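N-acetyltransferase (Staphylococcus aureus subsp. aureus, PDB 4M85) probably transfers the acetyl group of acetyl-coenzyme A to an amine of its substrate, as GNAT-fold N-acetyltransferases do. Local coordinates at residues 7-10 against 11-14; 40-43 against 44-48; 94-97 against 98-101; 119-123 against 124-128. All coordinates share one frame; numbering follows the deposited sequence.

Interaction 1 of 4, residues 7-10 against 11-14; sequences QARP and EDRF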
loop_
_atom_site.group_PDB
_atom_site.type_symbol
_atom_site.label_atom_id
_atom_site.label_comp_id
_atom_site.label_asym_id
_atom_site.label_seq_id
_atom_site.Cartn_x
_atom_site.Cartn_y
_atom_site.Cartn_z
ATOM N N GLN A 7 9.337 -10.888 -4.037
ATOM C CA GLN A 7 9.690 -9.624 -3.424
ATOM C C GLN A 7 9.932 -8.601 -4.508
ATOM O O GLN A 7 10.516 -8.901 -5.548
ATOM C CB GLN A 7 10.944 -9.735 -2.566
ATOM C CG GLN A 7 10.727 -10.282 -1.174
ATOM C CD GLN A 7 9.954 -9.350 -0.245
ATOM O OE1 GLN A 7 9.237 -9.835 0.627
ATOM N NE2 GLN A 7 10.091 -8.026 -0.421
ATOM N N ALA A 8 9.484 -7.374 -4.249
ATOM C CA ALA A 8 9.756 -6.249 -5.122
ATOM C C ALA A 8 11.266 -6.043 -5.203
ATOM O O ALA A 8 11.997 -6.399 -4.282
ATOM C CB ALA A 8 9.083 -5.003 -4.574
ATOM N N ARG A 9 11.734 -5.527 -6.330
ATOM C CA ARG A 9 13.112 -5.101 -6.473
ATOM C C ARG A 9 13.106 -3.616 -6.806
ATOM O O ARG A 9 12.079 -3.088 -7.229
ATOM C CB ARG A 9 13.768 -5.850 -7.617
ATOM C CG ARG A 9 13.841 -7.361 -7.456
ATOM C CD ARG A 9 14.578 -7.957 -8.655
ATOM N NE ARG A 9 14.288 -9.383 -8.826
ATOM C CZ ARG A 9 13.528 -9.919 -9.790
ATOM N NH1 ARG A 9 12.944 -9.186 -10.720
ATOM N NH2 ARG A 9 13.361 -11.229 -9.820
ATOM N N PRO A 10 14.253 -2.938 -6.641
ATOM C CA PRO A 10 14.311 -1.488 -6.881
ATOM C C PRO A 10 13.718 -1.063 -8.218
ATOM O O PRO A 10 13.024 -0.047 -8.299
ATOM C CB PRO A 10 15.814 -1.209 -6.838
ATOM C CG PRO A 10 16.319 -2.178 -5.809
ATOM C CD PRO A 10 15.465 -3.417 -5.945
ATOM N N GLU A 11 13.996 -1.853 -9.252
ATOM C CA GLU A 11 13.520 -1.573 -10.613
ATOM C C GLU A 11 12.007 -1.706 -10.796
ATOM O O GLU A 11 11.458 -1.273 -11.826
ATOM C CB GLU A 11 14.245 -2.446 -11.648
ATOM C CG GLU A 11 14.658 -3.831 -11.148
ATOM C CD GLU A 11 15.921 -3.780 -10.289
ATOM O OE1 GLU A 11 16.878 -3.063 -10.677
ATOM O OE2 GLU A 11 15.949 -4.414 -9.220
ATOM N N ASP A 12 11.323 -2.294 -9.818
ATOM C CA ASP A 12 9.862 -2.325 -9.857
ATOM C C ASP A 12 9.241 -0.981 -9.483
ATOM O O ASP A 12 8.053 -0.775 -9.676
ATOM C CB ASP A 12 9.313 -3.386 -8.905
ATOM C CG ASP A 12 9.723 -4.785 -9.290
ATOM O OD1 ASP A 12 9.795 -5.106 -10.524
ATOM O OD2 ASP A 12 9.945 -5.578 -8.351
ATOM N N ARG A 13 10.039 -0.064 -8.966
ATOM C CA ARG A 13 9.486 1.132 -8.325
ATOM C C ARG A 13 8.641 2.044 -9.214
ATOM O O ARG A 13 7.775 2.768 -8.742
ATOM C CB ARG A 13 10.596 1.929 -7.645
ATOM C CG ARG A 13 11.591 2.614 -8.557
ATOM C CD ARG A 13 12.677 3.213 -7.658
ATOM N NE ARG A 13 13.666 3.992 -8.388
ATOM C CZ ARG A 13 14.690 3.479 -9.060
ATOM N NH1 ARG A 13 14.867 2.164 -9.154
ATOM N NH2 ARG A 13 15.534 4.293 -9.683
ATOM N N PHE A 14 8.893 2.024 -10.511
ATOM C CA PHE A 14 8.159 2.909 -11.404
ATOM C C PHE A 14 6.691 2.453 -11.563
ATOM O O PHE A 14 5.763 3.288 -11.524
ATOM C CB PHE A 14 8.944 3.073 -12.711
ATOM C CG PHE A 14 10.341 3.565 -12.467
ATOM C CD1 PHE A 14 10.576 4.908 -12.243
ATOM C CD2 PHE A 14 11.394 2.680 -12.350
ATOM C CE1 PHE A 14 11.843 5.357 -11.933
ATOM C CE2 PHE A 14 12.667 3.115 -12.035
ATOM C CZ PHE A 14 12.893 4.457 -11.835
HETATM O O HOH W 1 12.421 -6.442 -11.777
#
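Asp-12 turns its carboxylate back onto the backbone of Arg-9. Asp-12 CB sits 3.2 Å from Arg-9 O, and since CG lies anti to the carbonyl carbon, beside the backbone N (chi1 -64°), the group beyond it faces the preceding turn. Asp-12 OD2 takes the N-H of Arg-9 in a short, straight bond (Arg-9 N to Asp-12 OD2 2.7 Å, 168° at the hydrogen); the donor stands well above the carboxylate plane. OD1 instead accepts from a water that is itself held in the guanidinium plane of Arg-9 by NH1, so the two charged groups meet through solvent. A salt bridge to Arg-6 also reaches OD2, which suits an acid at this buried spot. The return bond, Asp-12 N to Arg-9 O at 2.8 Å, closes the 3-10 turn that leads from strand 4-7 into helix 13-26 of the GNAT fold. Pro-10, with no N-H to give, fits this turn. Pro-10 O accepts Arg-13 N at 3.1 Å and, from the opposite face of the carbonyl plane, Arg-13 NH1 at 3.0 Å. Glu-11, bent at chi2, lays OE2 3.1 Å from Arg-9 CB.

Interaction 2 of 4, residues 40-43 against 44-48; sequences VLDA and IEKSC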
loop_
_atom_site.group_PDB
_atom_site.type_symbol
_atom_site.label_atom_id
_atom_site.label_comp_id
_atom_site.label_asym_id
_atom_site.label_seq_id
_atom_site.Cartn_x
_atom_site.Cartn_y
_atom_site.Cartn_z
ATOM N N VAL A 40 4.844 14.094 -7.996
ATOM C CA VAL A 40 4.380 13.131 -7.003
ATOM C C VAL A 40 4.884 11.718 -7.337
ATOM O O VAL A 40 5.307 10.995 -6.461
ATOM C CB VAL A 40 2.846 13.159 -6.877
ATOM C CG1 VAL A 40 2.345 12.095 -5.897
ATOM C CG2 VAL A 40 2.362 14.543 -6.440
ATOM N N LEU A 41 4.863 11.343 -8.607
ATOM C CA LEU A 41 5.371 10.033 -9.029
ATOM C C LEU A 41 6.859 9.885 -8.746
ATOM O O LEU A 41 7.293 8.898 -8.142
ATOM C CB LEU A 41 5.095 9.798 -10.528
ATOM C CG LEU A 41 3.641 9.497 -10.893
ATOM C CD1 LEU A 41 3.461 9.415 -12.412
ATOM C CD2 LEU A 41 3.181 8.196 -10.236
ATOM N N ASP A 42 7.648 10.853 -9.208
ATOM C CA ASP A 42 9.059 10.896 -8.864
ATOM C C ASP A 42 9.272 10.711 -7.352
ATOM O O ASP A 42 10.146 9.965 -6.922
ATOM C CB ASP A 42 9.678 12.216 -9.312
ATOM C CG ASP A 42 11.112 12.333 -8.907
ATOM O OD1 ASP A 42 11.956 11.599 -9.456
ATOM O OD2 ASP A 42 11.402 13.149 -8.022
ATOM N N ALA A 43 8.479 11.402 -6.553
ATOM C CA ALA A 43 8.615 11.288 -5.102
ATOM C C ALA A 43 8.325 9.872 -4.576
ATOM O O ALA A 43 9.066 9.371 -3.716
ATOM C CB ALA A 43 7.748 12.301 -4.408
ATOM N N ILE A 44 7.234 9.257 -5.051
ATOM C CA ILE A 44 6.860 7.914 -4.595
ATOM C C ILE A 44 7.916 6.920 -5.040
ATOM O O ILE A 44 8.289 6.046 -4.281
ATOM C CB ILE A 44 5.449 7.482 -5.109
ATOM C CG1 ILE A 44 4.359 8.393 -4.570
ATOM C CG2 ILE A 44 5.093 6.072 -4.700
ATOM C CD1 ILE A 44 3.129 8.480 -5.471
ATOM N N GLU A 45 8.407 7.065 -6.268
ATOM C CA GLU A 45 9.458 6.228 -6.785
ATOM C C GLU A 45 10.675 6.266 -5.854
ATOM O O GLU A 45 11.261 5.237 -5.538
ATOM C CB GLU A 45 9.902 6.703 -8.171
ATOM C CG GLU A 45 8.892 6.500 -9.298
ATOM C CD GLU A 45 9.206 7.349 -10.518
ATOM O OE1 GLU A 45 10.311 7.908 -10.568
ATOM O OE2 GLU A 45 8.343 7.487 -11.432
ATOM N N LYS A 46 11.052 7.463 -5.430
ATOM C CA LYS A 46 12.201 7.592 -4.537
ATOM C C LYS A 46 11.894 6.978 -3.180
ATOM O O LYS A 46 12.791 6.413 -2.549
ATOM C CB LYS A 46 12.599 9.071 -4.378
ATOM C CG LYS A 46 13.320 9.637 -5.582
ATOM C CD LYS A 46 13.400 11.162 -5.517
ATOM C CE LYS A 46 14.381 11.710 -6.541
ATOM N NZ LYS A 46 14.052 13.112 -6.899
ATOM N N SER A 47 10.629 7.106 -2.739
ATOM C CA SER A 47 10.164 6.545 -1.467
ATOM C C SER A 47 10.368 5.025 -1.391
ATOM O O SER A 47 10.426 4.474 -0.290
ATOM C CB SER A 47 8.702 6.889 -1.185
ATOM O OG SER A 47 7.757 6.071 -1.877
ATOM N N CYS A 48 10.452 4.379 -2.556
ATOM C CA CYS A 48 10.569 2.919 -2.657
ATOM C C CYS A 48 11.990 2.422 -2.456
ATOM O O CYS A 48 12.144 1.273 -2.080
ATOM C CB CYS A 48 10.071 2.414 -4.036
ATOM S SG CYS A 48 8.295 2.605 -4.363
HETATM O O HOH W 2 12.427 8.748 -9.339
#
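Lys-46 and Asp-42, one helical turn apart, form the salt bridge of this stretch, with Lys-46 NZ 2.9 Å from Asp-42 OD2 on the syn lone pair of the carboxylate. The lysine chain is extended beyond CG and passes along Asp-42 O before its tip meets the acid; the same ammonium also donates to the backbone O of Asp-92, which gives the charge a second partner. Among the acids, Asp-42 OD1 and Glu-45 OE1 stand 4.2 Å apart. A water donates to both oxygens, and together with the lysine it would probably ease their repulsion. Apolar contact is made on another side of the helix, where Val-40 CG1 meets Ile-44 CD1 at 3.7 Å, the two branched chains crossing at a slant; Val-40 CG1 is placed there by lying anti to the backbone N (chi1 177°). Ala-43, small and buried, lets the loop residue Leu-93 and Ile-97 pack close. Backbone bonds run from i+4 to i, the straightest being Glu-45 N to Leu-41 O (2.8 Å, 171°). Polar residues on one side and aliphatic ones on another are the mark of an amphipathic alpha-helix, here helix 37-49 of the GNAT fold.

Interaction 3 of 4, residues 94-97 against 98-101; sequences PEEI and KQYG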
loop_
_atom_site.group_PDB
_atom_site.type_symbol
_atom_site.label_atom_id
_atom_site.label_comp_id
_atom_site.label_asym_id
_atom_site.label_seq_id
_atom_site.Cartn_x
_atom_site.Cartn_y
_atom_site.Cartn_z
ATOM N N PRO A 94 11.722 18.255 -4.542
ATOM C CA PRO A 94 11.556 19.687 -4.731
ATOM C C PRO A 94 10.783 20.334 -3.593
ATOM O O PRO A 94 9.957 19.686 -2.916
ATOM C CB PRO A 94 10.791 19.796 -6.050
ATOM C CG PRO A 94 10.187 18.454 -6.271
ATOM C CD PRO A 94 11.111 17.473 -5.626
ATOM N N GLU A 95 11.081 21.610 -3.371
ATOM C CA GLU A 95 10.557 22.338 -2.239
ATOM C C GLU A 95 9.030 22.417 -2.305
ATOM O O GLU A 95 8.336 22.482 -1.289
ATOM C CB GLU A 95 11.175 23.751 -2.212
ATOM C CG GLU A 95 11.206 24.382 -0.831
ATOM C CD GLU A 95 12.066 23.611 0.152
ATOM O OE1 GLU A 95 12.980 22.867 -0.282
ATOM O OE2 GLU A 95 11.822 23.739 1.370
ATOM N N GLU A 96 8.512 22.381 -3.515
ATOM C CA GLU A 96 7.094 22.519 -3.738
ATOM C C GLU A 96 6.296 21.337 -3.170
ATOM O O GLU A 96 5.179 21.521 -2.690
ATOM C CB GLU A 96 6.842 22.663 -5.238
ATOM C CG GLU A 96 5.404 22.966 -5.592
ATOM C CD GLU A 96 5.240 23.235 -7.075
ATOM O OE1 GLU A 96 6.268 23.311 -7.786
ATOM O OE2 GLU A 96 4.081 23.366 -7.526
ATOM N N ILE A 97 6.849 20.126 -3.224
ATOM C CA ILE A 97 6.184 19.009 -2.575
ATOM C C ILE A 97 6.537 18.940 -1.087
ATOM O O ILE A 97 5.689 18.557 -0.278
ATOM C CB ILE A 97 6.436 17.663 -3.280
ATOM C CG1 ILE A 97 5.521 16.581 -2.696
ATOM C CG2 ILE A 97 7.896 17.258 -3.190
ATOM C CD1 ILE A 97 5.257 15.457 -3.662
ATOM N N LYS A 98 7.768 19.317 -0.728
ATOM C CA LYS A 98 8.200 19.285 0.674
ATOM C C LYS A 98 7.335 20.167 1.552
ATOM O O LYS A 98 7.178 19.882 2.736
ATOM C CB LYS A 98 9.668 19.700 0.815
ATOM C CG LYS A 98 10.643 18.681 0.245
ATOM C CD LYS A 98 12.095 19.142 0.355
ATOM C CE LYS A 98 12.769 18.680 1.632
ATOM N NZ LYS A 98 13.134 17.229 1.613
ATOM N N GLN A 99 6.763 21.232 0.986
ATOM C CA GLN A 99 5.891 22.126 1.764
ATOM C C GLN A 99 4.632 21.414 2.295
ATOM O O GLN A 99 4.069 21.817 3.317
ATOM C CB GLN A 99 5.528 23.386 0.963
ATOM C CG GLN A 99 4.581 23.150 -0.207
ATOM C CD GLN A 99 4.762 24.135 -1.369
ATOM O OE1 GLN A 99 5.673 24.971 -1.363
ATOM N NE2 GLN A 99 3.892 24.030 -2.377
ATOM N N TYR A 100 4.212 20.331 1.641
ATOM C CA TYR A 100 3.014 19.612 2.089
ATOM C C TYR A 100 3.216 18.735 3.328
ATOM O O TYR A 100 2.250 18.268 3.919
ATOM C CB TYR A 100 2.413 18.820 0.936
ATOM C CG TYR A 100 1.622 19.713 0.017
ATOM C CD1 TYR A 100 2.247 20.428 -1.008
ATOM C CD2 TYR A 100 0.257 19.891 0.199
ATOM C CE1 TYR A 100 1.524 21.269 -1.844
ATOM C CE2 TYR A 100 -0.475 20.731 -0.630
ATOM C CZ TYR A 100 0.160 21.416 -1.650
ATOM O OH TYR A 100 -0.564 22.249 -2.474
ATOM N N GLY A 101 4.458 18.542 3.751
ATOM C CA GLY A 101 4.743 17.596 4.807
ATOM C C GLY A 101 4.610 16.182 4.252
ATOM O O GLY A 101 4.501 15.978 3.045
HETATM O O HOH W 3 6.210 16.237 1.182
#
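Lys-98 closes the first turn of a short helix by giving its N-H to Pro-94 O, N to O 3.1 Å, with the donor in the carbonyl plane. Pro-94 is the N-cap residue, a place where the missing N-H of proline costs nothing. The aliphatic part of Lys-98 runs over that carbonyl, CG 3.4 Å from Pro-94 O, and CD comes 3.9 Å from Glu-95 OE1; bends at chi3 and chi4 carry NZ off, so the opposite charges stay 5.9 Å apart between NZ and OE1. Gln-99 N bonds to Glu-95 O at 3.0 Å, the helix still keeping its i+4 to i pattern. Its side chain, with CG between the backbone N and the carbonyl carbon (chi1 70°), lies alongside that of Glu-96 and folds back over the Glu-96 carbonyl, though the angle at NE2 is too poor for a hydrogen bond to its O. Tyr-100 tightens the winding: its N bonds to Ile-97 O, three residues back, and its ring edge faces the carbonyl oxygens of Glu-96 and Ile-97. Gly-101 has positive phi (74°), a value easy for glycine, and ends the type I turn begun at Lys-98; a water links its O to Ile-97 O. The polar chains suit the exposed side, while Ile-97 packs on Leu-31 of helix 30-34 and Met-39 and Val-40 of helix 37-49, and Tyr-100 rests on Leu-31 and His-34.

Interaction 4 of 4, residues 119-123 against 124-128; sequences IATFA and AYRGR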
loop_
_atom_site.group_PDB
_atom_site.type_symbol
_atom_site.label_atom_id
_atom_site.label_comp_id
_atom_site.label_asym_id
_atom_site.label_seq_id
_atom_site.Cartn_x
_atom_site.Cartn_y
_atom_site.Cartn_z
ATOM N N ILE A 119 -3.351 -2.970 -1.306
ATOM C CA ILE A 119 -3.431 -4.074 -2.267
ATOM C C ILE A 119 -3.954 -3.495 -3.549
ATOM O O ILE A 119 -5.091 -3.055 -3.578
ATOM C CB ILE A 119 -4.404 -5.196 -1.849
ATOM C CG1 ILE A 119 -4.038 -5.746 -0.492
ATOM C CG2 ILE A 119 -4.355 -6.305 -2.885
ATOM C CD1 ILE A 119 -5.052 -6.720 0.079
ATOM N N ALA A 120 -3.132 -3.478 -4.602
ATOM C CA ALA A 120 -3.468 -2.726 -5.808
ATOM C C ALA A 120 -3.191 -3.521 -7.078
ATOM O O ALA A 120 -2.199 -4.242 -7.173
ATOM C CB ALA A 120 -2.717 -1.389 -5.824
ATOM N N THR A 121 -4.074 -3.387 -8.063
ATOM C CA THR A 121 -3.908 -4.106 -9.336
ATOM C C THR A 121 -4.121 -3.117 -10.477
ATOM O O THR A 121 -5.032 -2.306 -10.419
ATOM C CB THR A 121 -4.910 -5.293 -9.465
ATOM O OG1 THR A 121 -4.853 -6.111 -8.302
ATOM C CG2 THR A 121 -4.576 -6.193 -10.642
ATOM N N PHE A 122 -3.284 -3.184 -11.512
ATOM C CA PHE A 122 -3.543 -2.419 -12.734
ATOM C C PHE A 122 -4.844 -2.883 -13.415
ATOM O O PHE A 122 -5.157 -4.081 -13.467
ATOM C CB PHE A 122 -2.380 -2.523 -13.719
ATOM C CG PHE A 122 -1.170 -1.725 -13.325
ATOM C CD1 PHE A 122 -1.228 -0.335 -13.281
ATOM C CD2 PHE A 122 0.019 -2.369 -12.991
ATOM C CE1 PHE A 122 -0.114 0.405 -12.927
ATOM C CE2 PHE A 122 1.137 -1.637 -12.623
ATOM C CZ PHE A 122 1.072 -0.251 -12.599
ATOM N N ALA A 123 -5.602 -1.918 -13.930
ATOM C CA ALA A 123 -6.899 -2.184 -14.582
ATOM C C ALA A 123 -6.836 -3.285 -15.661
ATOM O O ALA A 123 -7.731 -4.108 -15.771
ATOM C CB ALA A 123 -7.457 -0.876 -15.160
ATOM N N ALA A 124 -5.754 -3.310 -16.427
ATOM C CA ALA A 124 -5.580 -4.282 -17.515
ATOM C C ALA A 124 -5.450 -5.719 -17.010
ATOM O O ALA A 124 -5.610 -6.659 -17.786
ATOM C CB ALA A 124 -4.356 -3.914 -18.357
ATOM N N TYR A 125 -5.158 -5.893 -15.721
ATOM C CA TYR A 125 -4.950 -7.236 -15.187
ATOM C C TYR A 125 -6.056 -7.628 -14.221
ATOM O O TYR A 125 -5.968 -8.666 -13.590
ATOM C CB TYR A 125 -3.573 -7.363 -14.541
ATOM C CG TYR A 125 -2.434 -7.131 -15.500
ATOM C CD1 TYR A 125 -1.951 -8.156 -16.304
ATOM C CD2 TYR A 125 -1.849 -5.883 -15.609
ATOM C CE1 TYR A 125 -0.913 -7.931 -17.201
ATOM C CE2 TYR A 125 -0.815 -5.640 -16.493
ATOM C CZ TYR A 125 -0.344 -6.663 -17.285
ATOM O OH TYR A 125 0.690 -6.392 -18.149
ATOM N N ARG A 126 -7.113 -6.817 -14.144
ATOM C CA ARG A 126 -8.203 -7.087 -13.221
ATOM C C ARG A 126 -9.018 -8.298 -13.648
ATOM O O ARG A 126 -9.064 -8.645 -14.832
ATOM C CB ARG A 126 -9.106 -5.866 -13.033
ATOM C CG ARG A 126 -8.652 -5.029 -11.852
ATOM C CD ARG A 126 -9.198 -3.605 -11.865
ATOM N NE ARG A 126 -8.239 -2.703 -11.236
ATOM C CZ ARG A 126 -8.474 -1.436 -10.926
ATOM N NH1 ARG A 126 -9.665 -0.888 -11.177
ATOM N NH2 ARG A 126 -7.506 -0.713 -10.356
ATOM N N GLY A 127 -9.628 -8.937 -12.650
ATOM C CA GLY A 127 -10.444 -10.133 -12.838
ATOM C C GLY A 127 -9.663 -11.426 -12.894
ATOM O O GLY A 127 -10.194 -12.441 -13.338
ATOM N N ARG A 128 -8.410 -11.406 -12.446
ATOM C CA ARG A 128 -7.559 -12.596 -12.481
ATOM C C ARG A 128 -7.186 -13.118 -11.102
ATOM O O ARG A 128 -6.322 -13.976 -10.989
ATOM C CB ARG A 128 -6.283 -12.309 -13.273
ATOM C CG ARG A 128 -6.537 -11.719 -14.649
ATOM C CD ARG A 128 -5.236 -11.552 -15.411
ATOM N NE ARG A 128 -5.435 -10.747 -16.616
ATOM C CZ ARG A 128 -4.554 -10.641 -17.611
ATOM N NH1 ARG A 128 -3.391 -11.296 -17.570
ATOM N NH2 ARG A 128 -4.840 -9.877 -18.653
#
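The guanidinium of Arg-126 has Thr-121 O at its edge, in plane, and Ala-123 CA over one face. Arg-126 NH2 makes the main bond, 2.9 Å from Thr-121 O and nearly along the C=O axis, while Arg-126 NE adds a weak one to the same atom at 3.3 Å. The strong bond and the weak one together limit the rotation of the flat group, and a bend at chi3 (-149°) brings it back over the turn; the length and several donors of arginine suit this reach. The Tyr-125 ring meets Phe-122 CB edge-on, 3.9 Å from Tyr-125 CD2, and its CD1 lies over one face of the Arg-128 guanidinium. Here strand 114-121 ends and the chain turns toward helix 130-140 through Arg-x-x-Gly-x-Ala, begun at Arg-126. It fits the GNAT signature Q/R-x-x-G-x-G/A, whose loop in relatives binds the pyrophosphate of acetyl-coenzyme A largely through backbone N-H groups, and probably does so here. A short 3-10 turn bends the chain, with Tyr-125 N bonded to Phe-122 O at 2.9 Å and Arg-126 N to Ala-123 O at 3.2 Å. Small Ala-123 and Ala-124 fit its exposed bend. Thr-121 CG2 lies 4.2 Å from Tyr-125 CB, both side chains touching Ile-130.

Interactions 1 and 2 are partly buried, whereas 3 and 4 lie at the surface. Helix 37-49 joins the first three: Arg-13 and Phe-14 of interaction 1 pack on Glu-45 and Cys-48 of interaction 2, and on another side of that helix Val-40 and Ala-43 meet Ile-97 of interaction 3. Interaction 4 touches none of them, its centre about 31 Å from that of interaction 3, though side chains of both its segments reach helix 13-26, whose start belongs to interaction 1. In 7-14 a carboxylate and backbone carbonyls tie the turn that leads into a helix, a side-chain salt bridge spans mid-helix in 40-48, backbone turns finish 94-101, and an arginine grips a strand-end carbonyl in 119-128.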